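PDB 4DZI: putative TIM-barrel metal-dependent hydrolase from Mycobacterium avium subsp. paratuberculosis S397, which is probably a metal-dependent hydrolase of the amidohydrolase superfamily, working with a two-metal centre occupied here by cadmium. Local coordinates for residues 285-299 and 328-342. Numbering follows the deposited sequence.
With CD (cadmium ion), chain Q; CD (cadmium ion), chain P.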
loop_
_atom_site.group_PDB
_atom_site.type_symbol
_atom_site.label_atom_id
_atom_site.label_comp_id
_atom_site.label_asym_id
_atom_site.label_seq_id
_atom_site.Cartn_x
_atom_site.Cartn_y
_atom_site.Cartn_z
ATOM N N PRO C 285 -13.977 -20.222 12.211
ATOM C CA PRO C 285 -12.632 -20.552 12.683
ATOM C C PRO C 285 -12.019 -21.747 11.974
ATOM O O PRO C 285 -10.810 -21.896 11.987
ATOM C CB PRO C 285 -12.830 -20.845 14.182
ATOM C CG PRO C 285 -14.300 -21.090 14.335
ATOM C CD PRO C 285 -14.992 -20.281 13.282
ATOM N N LYS C 286 -12.852 -22.571 11.335
ATOM C CA LYS C 286 -12.335 -23.716 10.553
ATOM C C LYS C 286 -11.902 -23.334 9.130
ATOM O O LYS C 286 -11.291 -24.163 8.446
ATOM C CB LYS C 286 -13.357 -24.875 10.473
ATOM C CG LYS C 286 -13.830 -25.434 11.814
ATOM C CD LYS C 286 -14.509 -26.777 11.578
ATOM C CE LYS C 286 -15.625 -27.055 12.571
ATOM N NZ LYS C 286 -15.080 -27.262 13.935
ATOM N N LEU C 287 -12.251 -22.125 8.678
ATOM C CA LEU C 287 -11.953 -21.693 7.294
ATOM C C LEU C 287 -10.454 -21.626 7.071
ATOM O O LEU C 287 -9.723 -21.053 7.881
ATOM C CB LEU C 287 -12.578 -20.340 6.985
ATOM C CG LEU C 287 -12.420 -19.877 5.525
ATOM C CD1 LEU C 287 -13.256 -20.745 4.572
ATOM C CD2 LEU C 287 -12.903 -18.430 5.390
ATOM N N LYS C 288 -9.987 -22.252 5.982
ATOM C CA LYS C 288 -8.583 -22.241 5.616
ATOM C C LYS C 288 -8.416 -21.350 4.401
ATOM O O LYS C 288 -9.282 -21.300 3.528
ATOM C CB LYS C 288 -8.091 -23.660 5.337
ATOM C CG LYS C 288 -8.140 -24.565 6.574
ATOM C CD LYS C 288 -7.836 -26.015 6.187
ATOM C CE LYS C 288 -9.057 -26.572 5.461
ATOM N NZ LYS C 288 -8.779 -27.801 4.654
ATOM N N ALA C 289 -7.331 -20.583 4.386
ATOM C CA ALA C 289 -7.044 -19.750 3.232
ATOM C C ALA C 289 -5.610 -19.933 2.782
ATOM O O ALA C 289 -4.698 -20.260 3.575
ATOM C CB ALA C 289 -7.290 -18.279 3.563
ATOM N N VAL C 290 -5.369 -19.690 1.501
ATOM C CA VAL C 290 -4.002 -19.839 0.987
ATOM C C VAL C 290 -3.729 -18.697 0.015
ATOM O O VAL C 290 -4.551 -18.385 -0.831
ATOM C CB VAL C 290 -3.718 -21.221 0.298
ATOM C CG1 VAL C 290 -4.717 -21.503 -0.836
ATOM C CG2 VAL C 290 -2.266 -21.291 -0.218
ATOM N N SER C 291 -2.537 -18.099 0.141
ATOM C CA SER C 291 -2.074 -17.036 -0.766
ATOM C C SER C 291 -1.128 -17.632 -1.792
ATOM O O SER C 291 -0.138 -18.269 -1.414
ATOM C CB SER C 291 -1.349 -15.961 0.068
ATOM O OG SER C 291 -0.645 -15.063 -0.783
ATOM N N ILE C 292 -1.453 -17.478 -3.075
ATOM C CA ILE C 292 -0.620 -18.047 -4.146
ATOM C C ILE C 292 -0.131 -16.956 -5.114
ATOM O O ILE C 292 -0.930 -16.166 -5.627
ATOM C CB ILE C 292 -1.431 -19.116 -4.930
ATOM C CG1 ILE C 292 -2.131 -20.093 -3.960
ATOM C CG2 ILE C 292 -0.530 -19.844 -5.937
ATOM C CD1 ILE C 292 -3.025 -21.124 -4.638
ATOM N N GLU C 293 1.176 -16.951 -5.362
ATOM C CA GLU C 293 1.828 -15.997 -6.287
ATOM C C GLU C 293 1.676 -14.552 -5.867
ATOM O O GLU C 293 1.724 -13.651 -6.703
ATOM C CB GLU C 293 1.402 -16.192 -7.774
ATOM C CG GLU C 293 2.541 -15.759 -8.728
ATOM C CD GLU C 293 2.259 -15.870 -10.209
ATOM O OE1 GLU C 293 2.892 -15.118 -10.970
ATOM O OE2 GLU C 293 1.403 -16.686 -10.614
ATOM N N ASN C 294 1.547 -14.334 -4.566
ATOM C CA ASN C 294 1.494 -12.949 -4.086
ATOM C C ASN C 294 2.741 -12.550 -3.287
ATOM O O ASN C 294 2.797 -11.413 -2.761
ATOM C CB ASN C 294 0.263 -12.815 -3.203
ATOM C CG ASN C 294 -1.013 -13.188 -3.947
ATOM O OD1 ASN C 294 -1.243 -12.715 -5.050
ATOM N ND2 ASN C 294 -1.819 -14.071 -3.346
ATOM N N GLY C 295 3.726 -13.462 -3.169
ATOM C CA GLY C 295 4.921 -13.274 -2.302
ATOM C C GLY C 295 4.542 -13.513 -0.841
ATOM O O GLY C 295 3.398 -13.785 -0.534
ATOM N N SER C 296 5.502 -13.323 0.065
ATOM C CA SER C 296 5.230 -13.441 1.484
ATOM C C SER C 296 5.695 -12.176 2.176
ATOM O O SER C 296 5.521 -12.052 3.368
ATOM C CB SER C 296 5.960 -14.657 2.108
ATOM O OG SER C 296 7.382 -14.539 2.038
ATOM N N TYR C 297 6.240 -11.224 1.416
ATOM C CA TYR C 297 6.711 -9.988 2.070
ATOM C C TYR C 297 5.583 -9.220 2.727
ATOM O O TYR C 297 5.824 -8.432 3.643
ATOM C CB TYR C 297 7.302 -9.106 0.994
ATOM C CG TYR C 297 8.106 -7.922 1.451
ATOM C CD1 TYR C 297 9.233 -8.088 2.197
ATOM C CD2 TYR C 297 7.739 -6.636 1.062
ATOM C CE1 TYR C 297 10.007 -6.999 2.583
ATOM C CE2 TYR C 297 8.493 -5.549 1.436
ATOM C CZ TYR C 297 9.625 -5.738 2.192
ATOM O OH TYR C 297 10.398 -4.644 2.532
ATOM N N PHE C 298 4.354 -9.400 2.264
ATOM C CA PHE C 298 3.235 -8.704 2.877
ATOM C C PHE C 298 3.024 -9.013 4.373
ATOM O O PHE C 298 2.449 -8.202 5.120
ATOM C CB PHE C 298 1.910 -8.946 2.127
ATOM C CG PHE C 298 1.297 -10.310 2.372
ATOM C CD1 PHE C 298 0.369 -10.499 3.401
ATOM C CD2 PHE C 298 1.577 -11.369 1.528
ATOM C CE1 PHE C 298 -0.212 -11.738 3.651
ATOM C CE2 PHE C 298 0.987 -12.602 1.757
ATOM C CZ PHE C 298 0.085 -12.786 2.809
ATOM N N VAL C 299 3.451 -10.189 4.821
ATOM C CA VAL C 299 3.115 -10.659 6.159
ATOM C C VAL C 299 3.599 -9.721 7.255
ATOM O O VAL C 299 2.888 -9.417 8.195
ATOM C CB VAL C 299 3.728 -12.054 6.398
ATOM C CG1 VAL C 299 3.394 -12.570 7.789
ATOM C CG2 VAL C 299 3.220 -13.019 5.344
ATOM N N ASN C 328 -4.855 -19.850 10.322
ATOM C CA ASN C 328 -5.784 -20.136 9.239
ATOM C C ASN C 328 -5.246 -19.951 7.824
ATOM O O ASN C 328 -5.960 -20.243 6.877
ATOM C CB ASN C 328 -7.049 -19.305 9.396
ATOM C CG ASN C 328 -7.820 -19.670 10.645
ATOM O OD1 ASN C 328 -7.387 -19.359 11.764
ATOM N ND2 ASN C 328 -8.971 -20.328 10.466
ATOM N N VAL C 329 -4.028 -19.417 7.689
ATOM C CA VAL C 329 -3.524 -18.972 6.379
ATOM C C VAL C 329 -2.194 -19.648 6.047
ATOM O O VAL C 329 -1.229 -19.634 6.814
ATOM C CB VAL C 329 -3.360 -17.432 6.307
ATOM C CG1 VAL C 329 -2.866 -16.957 4.929
ATOM C CG2 VAL C 329 -4.681 -16.746 6.694
ATOM N N TRP C 330 -2.152 -20.251 4.856
ATOM C CA TRP C 330 -0.941 -20.774 4.299
ATOM C C TRP C 330 -0.451 -19.839 3.218
ATOM O O TRP C 330 -1.235 -19.214 2.528
ATOM C CB TRP C 330 -1.260 -22.136 3.651
ATOM C CG TRP C 330 -1.386 -23.322 4.589
ATOM C CD1 TRP C 330 -0.496 -24.382 4.744
ATOM C CD2 TRP C 330 -2.513 -23.645 5.465
ATOM N NE1 TRP C 330 -0.979 -25.278 5.653
ATOM C CE2 TRP C 330 -2.177 -24.891 6.122
ATOM C CE3 TRP C 330 -3.711 -23.019 5.778
ATOM C CZ2 TRP C 330 -3.032 -25.491 7.047
ATOM C CZ3 TRP C 330 -4.553 -23.614 6.714
ATOM C CH2 TRP C 330 -4.225 -24.838 7.322
ATOM N N ILE C 331 0.854 -19.803 3.029
ATOM C CA ILE C 331 1.455 -18.869 2.071
ATOM C C ILE C 331 2.484 -19.544 1.169
ATOM O O ILE C 331 3.445 -20.159 1.656
ATOM C CB ILE C 331 2.146 -17.731 2.831
ATOM C CG1 ILE C 331 1.099 -16.942 3.623
ATOM C CG2 ILE C 331 2.865 -16.818 1.833
ATOM C CD1 ILE C 331 1.717 -15.918 4.550
ATOM N N ALA C 332 2.292 -19.436 -0.151
ATOM C CA ALA C 332 3.347 -19.798 -1.102
ATOM C C ALA C 332 4.224 -18.569 -1.336
ATOM O O ALA C 332 3.784 -17.617 -1.980
ATOM C CB ALA C 332 2.738 -20.237 -2.445
ATOM N N PRO C 333 5.450 -18.577 -0.827
ATOM C CA PRO C 333 6.302 -17.389 -0.979
ATOM C C PRO C 333 6.905 -17.263 -2.379
ATOM O O PRO C 333 6.889 -18.207 -3.203
ATOM C CB PRO C 333 7.434 -17.659 0.024
ATOM C CG PRO C 333 7.577 -19.189 -0.043
ATOM C CD PRO C 333 6.125 -19.638 -0.055
ATOM N N TYR C 334 7.472 -16.092 -2.663
ATOM C CA TYR C 334 8.296 -15.964 -3.861
ATOM C C TYR C 334 9.664 -16.608 -3.564
ATOM O O TYR C 334 10.102 -16.686 -2.404
ATOM C CB TYR C 334 8.448 -14.479 -4.318
ATOM C CG TYR C 334 7.242 -13.833 -5.025
ATOM C CD1 TYR C 334 6.392 -14.567 -5.857
ATOM C CD2 TYR C 334 6.985 -12.457 -4.901
ATOM C CE1 TYR C 334 5.314 -13.960 -6.509
ATOM C CE2 TYR C 334 5.912 -11.855 -5.550
ATOM C CZ TYR C 334 5.063 -12.602 -6.351
ATOM O OH TYR C 334 3.963 -11.990 -7.009
ATOM N N TYR C 335 10.327 -17.080 -4.624
ATOM C CA TYR C 335 11.599 -17.835 -4.496
ATOM C C TYR C 335 12.697 -17.096 -3.759
ATOM O O TYR C 335 13.527 -17.732 -3.116
ATOM C CB TYR C 335 12.117 -18.283 -5.874
ATOM C CG TYR C 335 10.975 -18.534 -6.802
ATOM C CD1 TYR C 335 9.970 -19.438 -6.454
ATOM C CD2 TYR C 335 10.846 -17.827 -7.989
ATOM C CE1 TYR C 335 8.889 -19.659 -7.284
ATOM C CE2 TYR C 335 9.763 -18.032 -8.822
ATOM C CZ TYR C 335 8.791 -18.948 -8.470
ATOM O OH TYR C 335 7.714 -19.154 -9.300
ATOM N N GLU C 336 12.701 -15.766 -3.848
ATOM C CA GLU C 336 13.762 -14.936 -3.253
ATOM C C GLU C 336 13.471 -14.449 -1.851
ATOM O O GLU C 336 14.307 -13.834 -1.206
ATOM C CB GLU C 336 14.076 -13.736 -4.164
ATOM C CG GLU C 336 14.872 -14.085 -5.412
ATOM C CD GLU C 336 16.287 -14.557 -5.101
ATOM O OE1 GLU C 336 16.643 -15.665 -5.545
ATOM O OE2 GLU C 336 17.045 -13.836 -4.413
ATOM N N ASP C 337 12.274 -14.739 -1.361
ATOM C CA ASP C 337 11.912 -14.360 -0.012
ATOM C C ASP C 337 12.835 -14.995 1.050
ATOM O O ASP C 337 13.390 -16.079 0.859
ATOM C CB ASP C 337 10.449 -14.743 0.259
ATOM C CG ASP C 337 9.460 -13.960 -0.571
ATOM O OD1 ASP C 337 9.842 -12.994 -1.284
ATOM O OD2 ASP C 337 8.253 -14.296 -0.505
ATOM N N ASP C 338 12.999 -14.304 2.166
ATOM C CA ASP C 338 13.770 -14.840 3.288
ATOM C C ASP C 338 12.952 -15.948 3.991
ATOM O O ASP C 338 12.081 -15.681 4.855
ATOM C CB ASP C 338 14.092 -13.689 4.239
ATOM C CG ASP C 338 14.992 -14.102 5.394
ATOM O OD1 ASP C 338 15.101 -15.303 5.697
ATOM O OD2 ASP C 338 15.587 -13.204 6.010
ATOM N N LEU C 339 13.200 -17.205 3.608
ATOM C CA LEU C 339 12.339 -18.308 4.063
ATOM C C LEU C 339 12.534 -18.719 5.533
ATOM O O LEU C 339 11.559 -18.970 6.247
ATOM C CB LEU C 339 12.420 -19.503 3.095
ATOM C CG LEU C 339 12.010 -19.115 1.664
ATOM C CD1 LEU C 339 12.138 -20.316 0.738
ATOM C CD2 LEU C 339 10.599 -18.539 1.597
ATOM N N PRO C 340 13.791 -18.755 6.006
ATOM C CA PRO C 340 14.029 -18.906 7.441
ATOM C C PRO C 340 13.278 -17.851 8.248
ATOM O O PRO C 340 12.644 -18.158 9.254
ATOM C CB PRO C 340 15.550 -18.714 7.563
ATOM C CG PRO C 340 16.075 -19.192 6.251
ATOM C CD PRO C 340 15.048 -18.750 5.234
ATOM N N GLU C 341 13.334 -16.598 7.823
ATOM C CA GLU C 341 12.621 -15.558 8.558
ATOM C C GLU C 341 11.124 -15.778 8.483
ATOM O O GLU C 341 10.422 -15.639 9.471
ATOM C CB GLU C 341 12.980 -14.160 8.024
ATOM C CG GLU C 341 12.134 -13.038 8.604
ATOM C CD GLU C 341 12.446 -12.747 10.068
ATOM O OE1 GLU C 341 13.560 -13.088 10.520
ATOM O OE2 GLU C 341 11.579 -12.168 10.768
ATOM N N LEU C 342 10.617 -16.120 7.294
ATOM C CA LEU C 342 9.187 -16.358 7.166
ATOM C C LEU C 342 8.762 -17.454 8.146
ATOM O O LEU C 342 7.712 -17.362 8.760
ATOM C CB LEU C 342 8.830 -16.781 5.708
ATOM C CG LEU C 342 7.332 -16.957 5.402
ATOM C CD1 LEU C 342 6.522 -15.692 5.691
ATOM C CD2 LEU C 342 7.137 -17.393 3.950
HETATM CD CD CD Q . 0.653 -18.743 -10.367
HETATM CD CD CD P . 2.403 -16.455 -12.877
HETATM O O HOH W 1 1.682 -15.709 -1.839
HETATM O O HOH W 2 4.297 -12.885 -10.289
HETATM O O HOH W 3 4.230 -16.066 -4.172
HETATM O O HOH W 4 7.453 -11.496 -1.379
HETATM O O HOH W 5 0.377 -15.050 -13.184
#
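Ile331 sets its CD1 against Phe298 CZ, 3.9 Å away, and beside Val299 in the conformer modelled; with CG1 next to the backbone N (chi1 -63°), its CG2 branch turns to Ser296 CB. On the other face of the sheet, Lys288 CG packs 3.7 Å from Trp330 CZ3, and the ammonium group leaves for backbone carbonyls that include that of Leu392. These side chains flank strands 289-292 and 329-331, parallel neighbours joined by a helical crossover in the TIM-barrel manner of amidohydrolases: Ala289 N gives to Asn328 O, Trp330 N to Ala289 O, Ser291 N to Trp330 O and Ala332 N to Ser291 O. At the C-terminal end of the first strand, Glu293 OE2 bridges both cadmium ions, 2.2 Å from one, and OE1 binds the second; His230 and Asp356 are among the other ligands. Gly295 CA sits over the Tyr334 ring as modelled, a CH-pi contact 3.6 Å from its centroid. Asp337 OD2 accepts from Ser296 N and OG across the contact (OG at 2.7 Å) and from Tyr334 N within its own loop. At the far end, Asn328 ND2 gives one N-H to Leu287 O (2.8 Å, 176°) and the other, more bent, to Pro285 O, which fixes the amide's rotation.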